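Local coordinates for putative branched-chain amino acid ABC transporter, periplasmic branched-chain amino acid-binding protein (Pseudomonas protegens Pf-5, PDB 4RU0), which probably binds branched-chain amino acids or related small solutes in the periplasm and delivers them to an ABC transporter for uptake, at residues D262-D267 with K284-L289; A288-P293 with G323-N328; S296-H301 with L378-N383. All coordinates share one frame; numbering follows the deposited sequence.

Interaction 1: D262-D267 with K284-L289; sequences DHIIGD and KGYLAL
Tyr286 reaches the neighbouring strand with its ring edge and its hydroxyl, meeting Ile264 and Gly266. Its CG is anti to the backbone N (chi1 177°), beside the carbonyl carbon. CE1 meets the methyl CG2 of Ile264 at 3.9 Å, the methyl lying at the ring edge, and the two side chains cross at about a right angle. The phenol oxygen OH comes to 3.2 Å from CA of Gly266 and is hydrogen-bonded to the carbonyl O of Ala270. A beta carbon at Gly266 would run into that hydroxyl, so the glycine makes room for the tyrosine. With an alanine at Tyr286, Ala270 O would probably be left without this mate and a gap would open beside Ile264 CG2 and Gly266 CA.

The strands themselves pair in parallel as the two arms of a beta-alpha-beta unit. Leu287 N bonds Ile264 O at 3.1 Å, Leu287 O takes Gly266 N at 2.9 Å, and Leu289 N reaches Gly266 O at 2.9 Å. On the sheet face turned to helix 157-172, Ile265 divides its branches: CG1 lies 4.0 Å from Leu287 CD1, while CG2, anti to the backbone N, lies 3.9 Å from Leu289 CG. Beyond the strand, Asp267 turns away to form a salt bridge with Arg241.

Across the contact the polar pairing is done by the main chain and the side chains meet through carbon, which suits a buried sheet; the one buried hydroxyl, that of Tyr286, has its partner in the chain that follows Gly266.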
ATOM      1  N   ASP A 262     -11.235  -0.408 -20.708  1.00 24.64           N
ATOM      2  CA  ASP A 262      -9.945   0.275 -20.641  1.00 25.19           C
ATOM      3  C   ASP A 262     -10.122   1.761 -20.315  1.00 24.47           C
ATOM      4  O   ASP A 262      -9.171   2.539 -20.367  1.00 25.70           O
ATOM      5  CB  ASP A 262      -9.160   0.090 -21.947  1.00 27.29           C
ATOM      6  CG  ASP A 262      -9.838   0.737 -23.136  1.00 43.98           C
ATOM      7  OD1 ASP A 262     -11.068   0.943 -23.095  1.00 47.88           O
ATOM      8  OD2 ASP A 262      -9.130   1.036 -24.118  1.00 44.78           O
ATOM      9  N   HIS A 263     -11.350   2.144 -19.974  1.00 21.05           N
ATOM     10  CA  HIS A 263     -11.614   3.464 -19.413  1.00 18.98           C
ATOM     11  C   HIS A 263     -11.855   3.327 -17.919  1.00 22.20           C
ATOM     12  O   HIS A 263     -12.278   4.281 -17.264  1.00 19.31           O
ATOM     13  CB  HIS A 263     -12.826   4.132 -20.069  1.00 17.42           C
ATOM     14  CG  HIS A 263     -12.630   4.458 -21.520  1.00 47.12           C
ATOM     15  ND1 HIS A 263     -13.518   5.247 -22.225  1.00 48.63           N
ATOM     16  CD2 HIS A 263     -11.666   4.102 -22.395  1.00 47.80           C
ATOM     17  CE1 HIS A 263     -13.103   5.364 -23.476  1.00 50.63           C
ATOM     18  NE2 HIS A 263     -11.979   4.676 -23.604  1.00 52.50           N
ATOM     19  N   ILE A 264     -11.610   2.127 -17.394  1.00 19.16           N
ATOM     20  CA  ILE A 264     -11.776   1.859 -15.968  1.00 18.46           C
ATOM     21  C   ILE A 264     -10.414   1.750 -15.294  1.00 29.44           C
ATOM     22  O   ILE A 264      -9.567   0.976 -15.730  1.00 21.64           O
ATOM     23  CB  ILE A 264     -12.567   0.557 -15.707  1.00 18.97           C
ATOM     24  CG1 ILE A 264     -13.873   0.537 -16.508  1.00 18.12           C
ATOM     25  CG2 ILE A 264     -12.844   0.384 -14.209  1.00 18.06           C
ATOM     26  CD1 ILE A 264     -14.747  -0.651 -16.201  1.00 18.51           C
ATOM     27  N   ILE A 265     -10.204   2.523 -14.232  1.00 18.54           N
ATOM     28  CA  ILE A 265      -8.940   2.466 -13.506  1.00 27.27           C
ATOM     29  C   ILE A 265      -9.164   2.039 -12.067  1.00 27.82           C
ATOM     30  O   ILE A 265      -9.821   2.735 -11.289  1.00 27.18           O
ATOM     31  CB  ILE A 265      -8.205   3.813 -13.512  1.00 19.20           C
ATOM     32  CG1 ILE A 265      -8.043   4.328 -14.943  1.00 19.61           C
ATOM     33  CG2 ILE A 265      -6.852   3.666 -12.843  1.00 20.62           C
ATOM     34  CD1 ILE A 265      -7.426   5.709 -15.032  1.00 19.17           C
ATOM     35  N   GLY A 266      -8.605   0.891 -11.713  1.00 20.78           N
ATOM     36  CA  GLY A 266      -8.806   0.351 -10.387  1.00 20.56           C
ATOM     37  C   GLY A 266      -7.914   0.960  -9.322  1.00 25.09           C
ATOM     38  O   GLY A 266      -6.783   1.385  -9.590  1.00 21.49           O
ATOM     39  N   ASP A 267      -8.453   1.010  -8.107  1.00 19.45           N
ATOM     40  CA  ASP A 267      -7.696   1.283  -6.893  1.00 19.65           C
ATOM     41  C   ASP A 267      -6.517   0.318  -6.781  1.00 25.98           C
ATOM     42  O   ASP A 267      -6.509  -0.738  -7.419  1.00 23.13           O
ATOM     43  CB  ASP A 267      -8.613   1.140  -5.678  1.00 18.47           C
ATOM     44  CG  ASP A 267      -8.024   1.735  -4.429  1.00 33.72           C
ATOM     45  OD1 ASP A 267      -7.266   1.029  -3.731  1.00 43.74           O
ATOM     46  OD2 ASP A 267      -8.340   2.908  -4.138  1.00 21.63           O
ATOM     47  N   LYS A 284     -10.440  -7.649 -20.282  1.00 34.99           N
ATOM     48  CA  LYS A 284      -9.356  -7.260 -21.184  1.00 41.17           C
ATOM     49  C   LYS A 284      -9.286  -5.745 -21.350  1.00 34.31           C
ATOM     50  O   LYS A 284     -10.272  -5.109 -21.715  1.00 37.23           O
ATOM     51  CB  LYS A 284      -9.527  -7.919 -22.556  1.00 41.50           C
ATOM     52  CG  LYS A 284      -9.278  -9.418 -22.577  1.00 46.52           C
ATOM     53  CD  LYS A 284      -9.430  -9.966 -23.989  1.00 57.21           C
ATOM     54  CE  LYS A 284      -8.987 -11.419 -24.080  1.00 66.59           C
ATOM     55  NZ  LYS A 284      -7.539 -11.579 -23.771  1.00 72.09           N
ATOM     56  N   GLY A 285      -8.121  -5.170 -21.076  1.00 34.57           N
ATOM     57  CA  GLY A 285      -7.937  -3.736 -21.221  1.00 32.95           C
ATOM     58  C   GLY A 285      -8.006  -2.968 -19.911  1.00 30.83           C
ATOM     59  O   GLY A 285      -7.579  -1.814 -19.838  1.00 29.82           O
ATOM     60  N   TYR A 286      -8.547  -3.614 -18.882  1.00 30.29           N
ATOM     61  CA  TYR A 286      -8.679  -3.036 -17.543  1.00 28.87           C
ATOM     62  C   TYR A 286      -7.398  -2.388 -17.034  1.00 30.51           C
ATOM     63  O   TYR A 286      -6.325  -2.987 -17.099  1.00 32.04           O
ATOM     64  CB  TYR A 286      -9.133  -4.125 -16.571  1.00 28.70           C
ATOM     65  CG  TYR A 286      -9.242  -3.712 -15.120  1.00 27.14           C
ATOM     66  CD1 TYR A 286     -10.311  -2.945 -14.670  1.00 24.78           C
ATOM     67  CD2 TYR A 286      -8.292  -4.115 -14.195  1.00 28.12           C
ATOM     68  CE1 TYR A 286     -10.418  -2.579 -13.337  1.00 23.49           C
ATOM     69  CE2 TYR A 286      -8.392  -3.758 -12.862  1.00 26.82           C
ATOM     70  CZ  TYR A 286      -9.455  -2.992 -12.439  1.00 28.01           C
ATOM     71  OH  TYR A 286      -9.553  -2.641 -11.112  1.00 28.81           O
ATOM     72  N   LEU A 287      -7.514  -1.156 -16.546  1.00 26.84           N
ATOM     73  CA  LEU A 287      -6.377  -0.458 -15.951  1.00 27.02           C
ATOM     74  C   LEU A 287      -6.405  -0.554 -14.424  1.00 29.03           C
ATOM     75  O   LEU A 287      -7.473  -0.705 -13.820  1.00 26.11           O
ATOM     76  CB  LEU A 287      -6.364   1.011 -16.366  1.00 25.69           C
ATOM     77  CG  LEU A 287      -6.362   1.306 -17.867  1.00 26.32           C
ATOM     78  CD1 LEU A 287      -6.218   2.799 -18.125  1.00 25.12           C
ATOM     79  CD2 LEU A 287      -5.260   0.526 -18.548  1.00 31.86           C
ATOM     80  N   ALA A 288      -5.234  -0.454 -13.800  1.00 27.15           N
ATOM     81  CA  ALA A 288      -5.162  -0.417 -12.342  1.00 26.44           C
ATOM     82  C   ALA A 288      -3.941   0.358 -11.867  1.00 26.91           C
ATOM     83  O   ALA A 288      -2.894   0.336 -12.514  1.00 28.59           O
ATOM     84  CB  ALA A 288      -5.146  -1.826 -11.776  1.00 27.70           C
ATOM     85  N   LEU A 289      -4.088   1.053 -10.741  1.00 25.52           N
ATOM     86  CA  LEU A 289      -2.970   1.748 -10.113  1.00 26.02           C
ATOM     87  C   LEU A 289      -2.205   0.788  -9.206  1.00 27.53           C
ATOM     88  O   LEU A 289      -2.789  -0.129  -8.629  1.00 28.08           O
ATOM     89  CB  LEU A 289      -3.465   2.957  -9.309  1.00 25.92           C
ATOM     90  CG  LEU A 289      -4.194   4.062 -10.076  1.00 22.41           C
ATOM     91  CD1 LEU A 289      -4.944   4.982  -9.118  1.00 26.41           C
ATOM     92  CD2 LEU A 289      -3.225   4.860 -10.920  1.00 23.34           C
TER

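Interaction 2: A288-P293 with G323-N328; sequences ALTPYP and GSVYYN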
ATOM      1  N   ALA A 288      -5.234  -0.454 -13.800  1.00 27.15           N
ATOM      2  CA  ALA A 288      -5.162  -0.417 -12.342  1.00 26.44           C
ATOM      3  C   ALA A 288      -3.941   0.358 -11.867  1.00 26.91           C
ATOM      4  O   ALA A 288      -2.894   0.336 -12.514  1.00 28.59           O
ATOM      5  CB  ALA A 288      -5.146  -1.826 -11.776  1.00 27.70           C
ATOM      6  N   LEU A 289      -4.088   1.053 -10.741  1.00 25.52           N
ATOM      7  CA  LEU A 289      -2.970   1.748 -10.113  1.00 26.02           C
ATOM      8  C   LEU A 289      -2.205   0.788  -9.206  1.00 27.53           C
ATOM      9  O   LEU A 289      -2.789  -0.129  -8.629  1.00 28.08           O
ATOM     10  CB  LEU A 289      -3.465   2.957  -9.309  1.00 25.92           C
ATOM     11  CG  LEU A 289      -4.194   4.062 -10.076  1.00 22.41           C
ATOM     12  CD1 LEU A 289      -4.944   4.982  -9.118  1.00 26.41           C
ATOM     13  CD2 LEU A 289      -3.225   4.860 -10.920  1.00 23.34           C
ATOM     14  N   THR A 290      -0.901   0.997  -9.073  1.00 29.01           N
ATOM     15  CA  THR A 290      -0.098   0.170  -8.174  1.00 30.51           C
ATOM     16  C   THR A 290       1.133   0.912  -7.669  1.00 31.33           C
ATOM     17  O   THR A 290       1.757   1.669  -8.416  1.00 33.93           O
ATOM     18  CB  THR A 290       0.360  -1.139  -8.858  1.00 38.88           C
ATOM     19  OG1 THR A 290       1.170  -1.900  -7.953  1.00 41.30           O
ATOM     20  CG2 THR A 290       1.167  -0.841 -10.110  1.00 34.07           C
ATOM     21  N   PRO A 291       1.473   0.713  -6.388  1.00 31.53           N
ATOM     22  CA  PRO A 291       2.727   1.222  -5.837  1.00 43.08           C
ATOM     23  C   PRO A 291       3.818   0.154  -5.879  1.00 49.17           C
ATOM     24  O   PRO A 291       4.969   0.433  -5.540  1.00 59.44           O
ATOM     25  CB  PRO A 291       2.351   1.573  -4.399  1.00 31.44           C
ATOM     26  CG  PRO A 291       1.346   0.532  -4.049  1.00 30.81           C
ATOM     27  CD  PRO A 291       0.595   0.186  -5.330  1.00 33.55           C
ATOM     28  N   TYR A 292       3.438  -1.055  -6.257  1.00 43.99           N
ATOM     29  CA  TYR A 292       4.373  -2.155  -6.423  1.00 50.20           C
ATOM     30  C   TYR A 292       4.008  -3.068  -7.597  1.00 52.09           C
ATOM     31  O   TYR A 292       3.454  -4.133  -7.395  1.00 55.07           O
ATOM     32  CB  TYR A 292       4.504  -2.961  -5.131  1.00 38.86           C
ATOM     33  CG  TYR A 292       3.279  -2.953  -4.252  1.00 43.58           C
ATOM     34  CD1 TYR A 292       2.151  -3.642  -4.614  1.00 41.53           C
ATOM     35  CD2 TYR A 292       3.264  -2.268  -3.054  1.00 35.74           C
ATOM     36  CE1 TYR A 292       1.038  -3.654  -3.819  1.00 42.29           C
ATOM     37  CE2 TYR A 292       2.152  -2.266  -2.260  1.00 50.01           C
ATOM     38  CZ  TYR A 292       1.039  -2.963  -2.650  1.00 47.67           C
ATOM     39  OH  TYR A 292      -0.083  -2.973  -1.873  1.00 45.35           O
ATOM     40  N   PRO A 293       4.322  -2.643  -8.810  1.00 49.06           N
ATOM     41  CA  PRO A 293       3.912  -3.322 -10.049  1.00 40.54           C
ATOM     42  C   PRO A 293       4.327  -4.790 -10.123  1.00 52.97           C
ATOM     43  O   PRO A 293       5.414  -5.161  -9.669  1.00 44.60           O
ATOM     44  CB  PRO A 293       4.626  -2.518 -11.142  1.00 41.34           C
ATOM     45  CG  PRO A 293       5.763  -1.846 -10.447  1.00 50.22           C
ATOM     46  CD  PRO A 293       5.241  -1.524  -9.077  1.00 47.58           C
ATOM     47  N   GLY A 323       6.465 -12.977  -9.437  1.00 70.07           N
ATOM     48  CA  GLY A 323       6.418 -11.558  -9.712  1.00 62.83           C
ATOM     49  C   GLY A 323       5.027 -11.045  -9.475  1.00 56.73           C
ATOM     50  O   GLY A 323       4.703  -9.954  -9.875  1.00 63.48           O
ATOM     51  N   SER A 324       4.198 -11.845  -8.825  1.00 56.29           N
ATOM     52  CA  SER A 324       2.810 -11.482  -8.634  1.00 54.34           C
ATOM     53  C   SER A 324       2.749 -10.264  -7.765  1.00 51.98           C
ATOM     54  O   SER A 324       3.622 -10.041  -6.959  1.00 51.77           O
ATOM     55  CB  SER A 324       2.005 -12.627  -8.029  1.00 57.58           C
ATOM     56  OG  SER A 324       2.039 -12.625  -6.618  1.00 56.72           O
ATOM     57  N   VAL A 325       1.713  -9.462  -7.943  1.00 53.34           N
ATOM     58  CA  VAL A 325       1.618  -8.175  -7.269  1.00 50.50           C
ATOM     59  C   VAL A 325       1.642  -8.391  -5.752  1.00 47.21           C
ATOM     60  O   VAL A 325       2.198  -7.616  -5.012  1.00 46.23           O
ATOM     61  CB  VAL A 325       0.407  -7.353  -7.783  1.00 46.88           C
ATOM     62  CG1 VAL A 325       0.116  -6.116  -6.960  1.00 45.18           C
ATOM     63  CG2 VAL A 325       0.576  -7.007  -9.243  1.00 69.57           C
ATOM     64  N   TYR A 326       1.022  -9.470  -5.329  1.00 47.58           N
ATOM     65  CA  TYR A 326       1.044  -9.865  -3.952  1.00 52.40           C
ATOM     66  C   TYR A 326       2.463 -10.157  -3.467  1.00 52.95           C
ATOM     67  O   TYR A 326       2.855  -9.706  -2.409  1.00 49.80           O
ATOM     68  CB  TYR A 326       0.171 -11.094  -3.795  1.00 47.62           C
ATOM     69  CG  TYR A 326      -1.290 -10.809  -3.972  1.00 46.44           C
ATOM     70  CD1 TYR A 326      -1.858  -9.695  -3.413  1.00 60.28           C
ATOM     71  CD2 TYR A 326      -2.104 -11.657  -4.691  1.00 57.60           C
ATOM     72  CE1 TYR A 326      -3.199  -9.422  -3.561  1.00 62.39           C
ATOM     73  CE2 TYR A 326      -3.448 -11.392  -4.849  1.00 61.16           C
ATOM     74  CZ  TYR A 326      -3.990 -10.271  -4.276  1.00 61.94           C
ATOM     75  OH  TYR A 326      -5.328  -9.989  -4.405  1.00 63.36           O
ATOM     76  N   TYR A 327       3.245 -10.867  -4.262  1.00 50.16           N
ATOM     77  CA  TYR A 327       4.611 -11.167  -3.899  1.00 51.49           C
ATOM     78  C   TYR A 327       5.437  -9.910  -3.805  1.00 50.70           C
ATOM     79  O   TYR A 327       6.290  -9.774  -2.954  1.00 55.43           O
ATOM     80  CB  TYR A 327       5.238 -12.160  -4.884  1.00 54.14           C
ATOM     81  CG  TYR A 327       6.630 -12.580  -4.510  1.00 56.68           C
ATOM     82  CD1 TYR A 327       7.698 -11.742  -4.725  1.00 56.09           C
ATOM     83  CD2 TYR A 327       6.868 -13.802  -3.918  1.00 57.22           C
ATOM     84  CE1 TYR A 327       8.963 -12.110  -4.368  1.00 61.79           C
ATOM     85  CE2 TYR A 327       8.134 -14.182  -3.557  1.00 58.88           C
ATOM     86  CZ  TYR A 327       9.177 -13.334  -3.788  1.00 59.84           C
ATOM     87  OH  TYR A 327      10.443 -13.695  -3.437  1.00 60.94           O
ATOM     88  N   ASN A 328       5.193  -8.993  -4.714  1.00 50.12           N
ATOM     89  CA  ASN A 328       5.987  -7.776  -4.799  1.00 49.60           C
ATOM     90  C   ASN A 328       5.641  -6.776  -3.706  1.00 47.35           C
ATOM     91  O   ASN A 328       6.479  -5.961  -3.320  1.00 47.03           O
ATOM     92  CB  ASN A 328       5.820  -7.133  -6.174  1.00 49.87           C
ATOM     93  CG  ASN A 328       6.425  -7.974  -7.284  1.00 62.32           C
ATOM     94  OD1 ASN A 328       6.697  -9.163  -7.101  1.00 60.38           O
ATOM     95  ND2 ASN A 328       6.639  -7.360  -8.443  1.00 52.97           N
TER
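Val325 holds CG1 anti to its backbone N (chi1 170°), on the side where Tyr292 lies, and Asn328 holds CG anti to its carbonyl carbon (chi1 -67°), on the side of Pro293. Val325 CG1 arrives at the edge of the Tyr292 ring, 4.0 Å from CD1 and near the ring plane, with the two side chains crossing at about a right angle. Pro291 CG lies over one face of the same ring, toward its rim, so the aromatic group is bounded by its own chain on that face and by the helix at its edge.

The polar link comes from Asn328. Its ND2 donates to Pro293 O at 2.8 Å, with the acceptor slightly tilted from the amide plane, and it also bonds Gly295 O. One buried amide thus grips two carbonyls of the chain leaving the strand. That chain is bent by an ST turn, in which Tyr292 N bonds Thr290 OG1 at 3.0 Å. The helix start is fixed in turn by Ser324, whose OG caps Tyr327 N at 3.2 Å and is also bonded to Gln52 of helix 47-67.

The contact packs the first turn of helix 325-348 against the chain that runs out of strand 287-290. Strand 396-402 flanks it, with Gln400 touching Thr290, Pro293 and Val325; His301 of helix 299-309 adjoins Asn328, and Trp269 of the ligand pocket touches Tyr292.

Interaction 3: S296-H301 with L378-N383; sequences SDFEIH and LGLMQN
This is an apolar side-chain contact, in which the start of helix 299-309 closes on the loop between helix 369-375 and strand 384-385. Leu380 is its centre. Its CB stands over the middle of the Phe298 ring, 4.2 Å from the centroid and 12° off the ring normal, a CH-pi contact. CG of Leu380 is anti to the backbone N (chi1 -173°), beside the carbonyl carbon, and from it the two methyls part. CD1 stays over the same face of Phe298, 4.1 Å from CE2. CD2 goes to the helix, where it lies 3.6 Å from His301 NE2, at the edge of the imidazole and near its plane, and 4.0 Å from Ile300 CG2.

Phe298 itself occupies the N-cap position of helix 299-309, and its side chain leaves the backbone toward the loop. In the two-lobed fold of this family the chain passes between lobes several times; helix 299-309 comes after strand 287-290 of the large sheet and the loop comes before strand 396-402 of the same sheet, so the contact probably joins the two chain runs in the other lobe.

The fit is close at Gly379. Phe298 CE1 lies 3.3 Å from Gly379 C, and a beta carbon on that glycine would collide with the ring. A backbone bond between Ile300 and Gly376 holds the same two pieces of chain together. Helix 325-348 adds Asn328, which touches both Leu380 and His301, while the His301 ring packs edge-to-face with Phe322.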
ATOM      1  N   SER A 296       8.611 -10.076 -12.623  1.00 62.20           N
ATOM      2  CA  SER A 296       9.694 -10.845 -12.020  1.00 65.87           C
ATOM      3  C   SER A 296      11.014 -10.567 -12.724  1.00 68.29           C
ATOM      4  O   SER A 296      11.944 -11.376 -12.672  1.00 64.74           O
ATOM      5  CB  SER A 296       9.376 -12.340 -12.065  1.00 68.24           C
ATOM      6  OG  SER A 296       9.113 -12.761 -13.393  1.00 62.64           O
ATOM      7  N   ASP A 297      11.094  -9.417 -13.383  1.00 67.76           N
ATOM      8  CA  ASP A 297      12.269  -9.083 -14.176  1.00 76.09           C
ATOM      9  C   ASP A 297      13.002  -7.847 -13.662  1.00 72.52           C
ATOM     10  O   ASP A 297      13.881  -7.313 -14.339  1.00 72.85           O
ATOM     11  CB  ASP A 297      11.873  -8.884 -15.641  1.00 76.97           C
ATOM     12  CG  ASP A 297      11.470 -10.182 -16.314  1.00 79.58           C
ATOM     13  OD1 ASP A 297      12.064 -11.233 -15.989  1.00 76.43           O
ATOM     14  OD2 ASP A 297      10.559 -10.151 -17.168  1.00 81.97           O
ATOM     15  N   PHE A 298      12.646  -7.394 -12.466  1.00 60.68           N
ATOM     16  CA  PHE A 298      13.370  -6.295 -11.840  1.00 60.23           C
ATOM     17  C   PHE A 298      14.711  -6.806 -11.333  1.00 62.86           C
ATOM     18  O   PHE A 298      14.905  -8.014 -11.193  1.00 69.26           O
ATOM     19  CB  PHE A 298      12.560  -5.680 -10.702  1.00 57.37           C
ATOM     20  CG  PHE A 298      11.254  -5.085 -11.145  1.00 57.30           C
ATOM     21  CD1 PHE A 298      11.200  -3.792 -11.641  1.00 53.58           C
ATOM     22  CD2 PHE A 298      10.080  -5.818 -11.069  1.00 57.87           C
ATOM     23  CE1 PHE A 298      10.001  -3.244 -12.052  1.00 51.23           C
ATOM     24  CE2 PHE A 298       8.877  -5.273 -11.476  1.00 56.21           C
ATOM     25  CZ  PHE A 298       8.836  -3.984 -11.967  1.00 55.08           C
ATOM     26  N   GLU A 299      15.636  -5.889 -11.060  1.00 63.34           N
ATOM     27  CA  GLU A 299      16.979  -6.273 -10.643  1.00 65.98           C
ATOM     28  C   GLU A 299      16.967  -7.143  -9.390  1.00 71.72           C
ATOM     29  O   GLU A 299      17.612  -8.195  -9.354  1.00 68.46           O
ATOM     30  CB  GLU A 299      17.847  -5.039 -10.400  1.00 75.80           C
ATOM     31  CG  GLU A 299      19.277  -5.389 -10.004  1.00 86.24           C
ATOM     32  CD  GLU A 299      20.155  -4.171  -9.810  1.00 91.02           C
ATOM     33  OE1 GLU A 299      19.614  -3.045  -9.738  1.00 92.50           O
ATOM     34  OE2 GLU A 299      21.393  -4.344  -9.733  1.00 92.99           O
ATOM     35  N   ILE A 300      16.228  -6.702  -8.372  1.00 69.92           N
ATOM     36  CA  ILE A 300      16.153  -7.422  -7.102  1.00 63.53           C
ATOM     37  C   ILE A 300      15.595  -8.833  -7.301  1.00 68.29           C
ATOM     38  O   ILE A 300      16.047  -9.778  -6.655  1.00 68.41           O
ATOM     39  CB  ILE A 300      15.286  -6.654  -6.061  1.00 69.25           C
ATOM     40  CG1 ILE A 300      15.235  -7.403  -4.725  1.00 60.63           C
ATOM     41  CG2 ILE A 300      13.880  -6.404  -6.588  1.00 65.69           C
ATOM     42  CD1 ILE A 300      16.574  -7.493  -4.016  1.00 66.44           C
ATOM     43  N   HIS A 301      14.637  -8.970  -8.216  1.00 63.24           N
ATOM     44  CA  HIS A 301      13.992 -10.251  -8.487  1.00 63.85           C
ATOM     45  C   HIS A 301      14.974 -11.302  -8.989  1.00 77.04           C
ATOM     46  O   HIS A 301      14.834 -12.490  -8.688  1.00 80.90           O
ATOM     47  CB  HIS A 301      12.870 -10.077  -9.509  1.00 62.36           C
ATOM     48  CG  HIS A 301      11.617  -9.492  -8.937  1.00 59.15           C
ATOM     49  ND1 HIS A 301      10.535 -10.265  -8.576  1.00 58.13           N
ATOM     50  CD2 HIS A 301      11.272  -8.212  -8.669  1.00 56.85           C
ATOM     51  CE1 HIS A 301       9.576  -9.487  -8.108  1.00 66.51           C
ATOM     52  NE2 HIS A 301       9.998  -8.235  -8.154  1.00 69.36           N
ATOM     53  N   LEU A 378      14.584  -0.196  -8.514  1.00 61.09           N
ATOM     54  CA  LEU A 378      14.390   0.990  -9.349  1.00 59.28           C
ATOM     55  C   LEU A 378      12.997   1.071  -9.980  1.00 76.65           C
ATOM     56  O   LEU A 378      12.307   2.085  -9.844  1.00 78.54           O
ATOM     57  CB  LEU A 378      15.455   1.050 -10.440  1.00 61.59           C
ATOM     58  CG  LEU A 378      15.546   2.409 -11.133  1.00 66.27           C
ATOM     59  CD1 LEU A 378      15.704   3.523 -10.105  1.00 61.59           C
ATOM     60  CD2 LEU A 378      16.689   2.430 -12.132  1.00 67.00           C
ATOM     61  N   GLY A 379      12.570   0.012 -10.659  1.00 58.47           N
ATOM     62  CA  GLY A 379      11.243   0.021 -11.256  1.00 57.39           C
ATOM     63  C   GLY A 379      10.129  -0.435 -10.326  1.00 65.54           C
ATOM     64  O   GLY A 379       8.943  -0.290 -10.644  1.00 54.45           O
ATOM     65  N   LEU A 380      10.508  -0.982  -9.172  1.00 55.27           N
ATOM     66  CA  LEU A 380       9.560  -1.655  -8.290  1.00 53.88           C
ATOM     67  C   LEU A 380       9.010  -0.743  -7.193  1.00 53.84           C
ATOM     68  O   LEU A 380       7.830  -0.812  -6.847  1.00 51.14           O
ATOM     69  CB  LEU A 380      10.226  -2.884  -7.664  1.00 54.74           C
ATOM     70  CG  LEU A 380       9.353  -3.829  -6.842  1.00 53.75           C
ATOM     71  CD1 LEU A 380       8.091  -4.206  -7.603  1.00 53.22           C
ATOM     72  CD2 LEU A 380      10.148  -5.072  -6.478  1.00 55.05           C
HETATM   73  N   MSE A 381       9.872   0.110  -6.653  1.00 54.06           N
HETATM   74  CA  MSE A 381       9.495   0.989  -5.554  1.00 50.90           C
HETATM   75  C   MSE A 381       9.856   2.435  -5.873  1.00 51.04           C
HETATM   76  O   MSE A 381      10.888   2.703  -6.483  1.00 69.82           O
HETATM   77  CB  MSE A 381      10.180   0.543  -4.262  1.00 50.95           C
HETATM   78  CG  MSE A 381       9.949   1.462  -3.070  1.00 60.37           C
HETATM   79 SE   MSE A 381      11.105   0.993  -1.565  1.00117.20          SE
HETATM   80  CE  MSE A 381      10.735  -0.912  -1.549  1.00 56.73           C
ATOM     81  N   GLN A 382       9.000   3.364  -5.462  1.00 49.68           N
ATOM     82  CA  GLN A 382       9.241   4.782  -5.704  1.00 49.80           C
ATOM     83  C   GLN A 382      10.245   5.366  -4.714  1.00 50.13           C
ATOM     84  O   GLN A 382      10.678   4.690  -3.781  1.00 50.13           O
ATOM     85  CB  GLN A 382       7.925   5.558  -5.630  1.00 48.36           C
ATOM     86  CG  GLN A 382       7.276   5.543  -4.258  1.00 46.96           C
ATOM     87  CD  GLN A 382       5.838   6.021  -4.286  1.00 45.67           C
ATOM     88  OE1 GLN A 382       5.559   7.207  -4.104  1.00 45.26           O
ATOM     89  NE2 GLN A 382       4.913   5.094  -4.513  1.00 45.14           N
ATOM     90  N   ASN A 383      10.615   6.625  -4.926  1.00 50.52           N
ATOM     91  CA  ASN A 383      11.404   7.365  -3.949  1.00 50.74           C
ATOM     92  C   ASN A 383      10.612   7.581  -2.664  1.00 49.18           C
ATOM     93  O   ASN A 383       9.384   7.688  -2.688  1.00 58.29           O
ATOM     94  CB  ASN A 383      11.852   8.718  -4.514  1.00 51.56           C
ATOM     95  CG  ASN A 383      12.926   8.584  -5.583  1.00 59.80           C
ATOM     96  OD1 ASN A 383      13.120   7.514  -6.160  1.00 60.70           O
ATOM     97  ND2 ASN A 383      13.635   9.678  -5.848  1.00 59.95           N
TER

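The first segments of interactions 2 and 3 follow the chain as it leaves the sheet to which interaction 1 belongs. Interaction 1 sets strand 287-290 beside strand 264-266, and interaction 2 takes over on the same strand, the two sharing Ala288 and Leu289 with centres 14 Å apart. Interactions 2 and 3 touch directly, at centres 11 Å apart: Asn328 OD1 lies 3.1 Å from His301 CE1, and Pro293 CG is 3.5 Å from Gly379 O. Interactions 1 and 3 stay apart, about 10 Å between nearest atoms. The bound pentaoxaheptadecane lies near the first two, with the side chains of Asp267 in interaction 1 and Tyr292 in interaction 2 each about 7 Å from it.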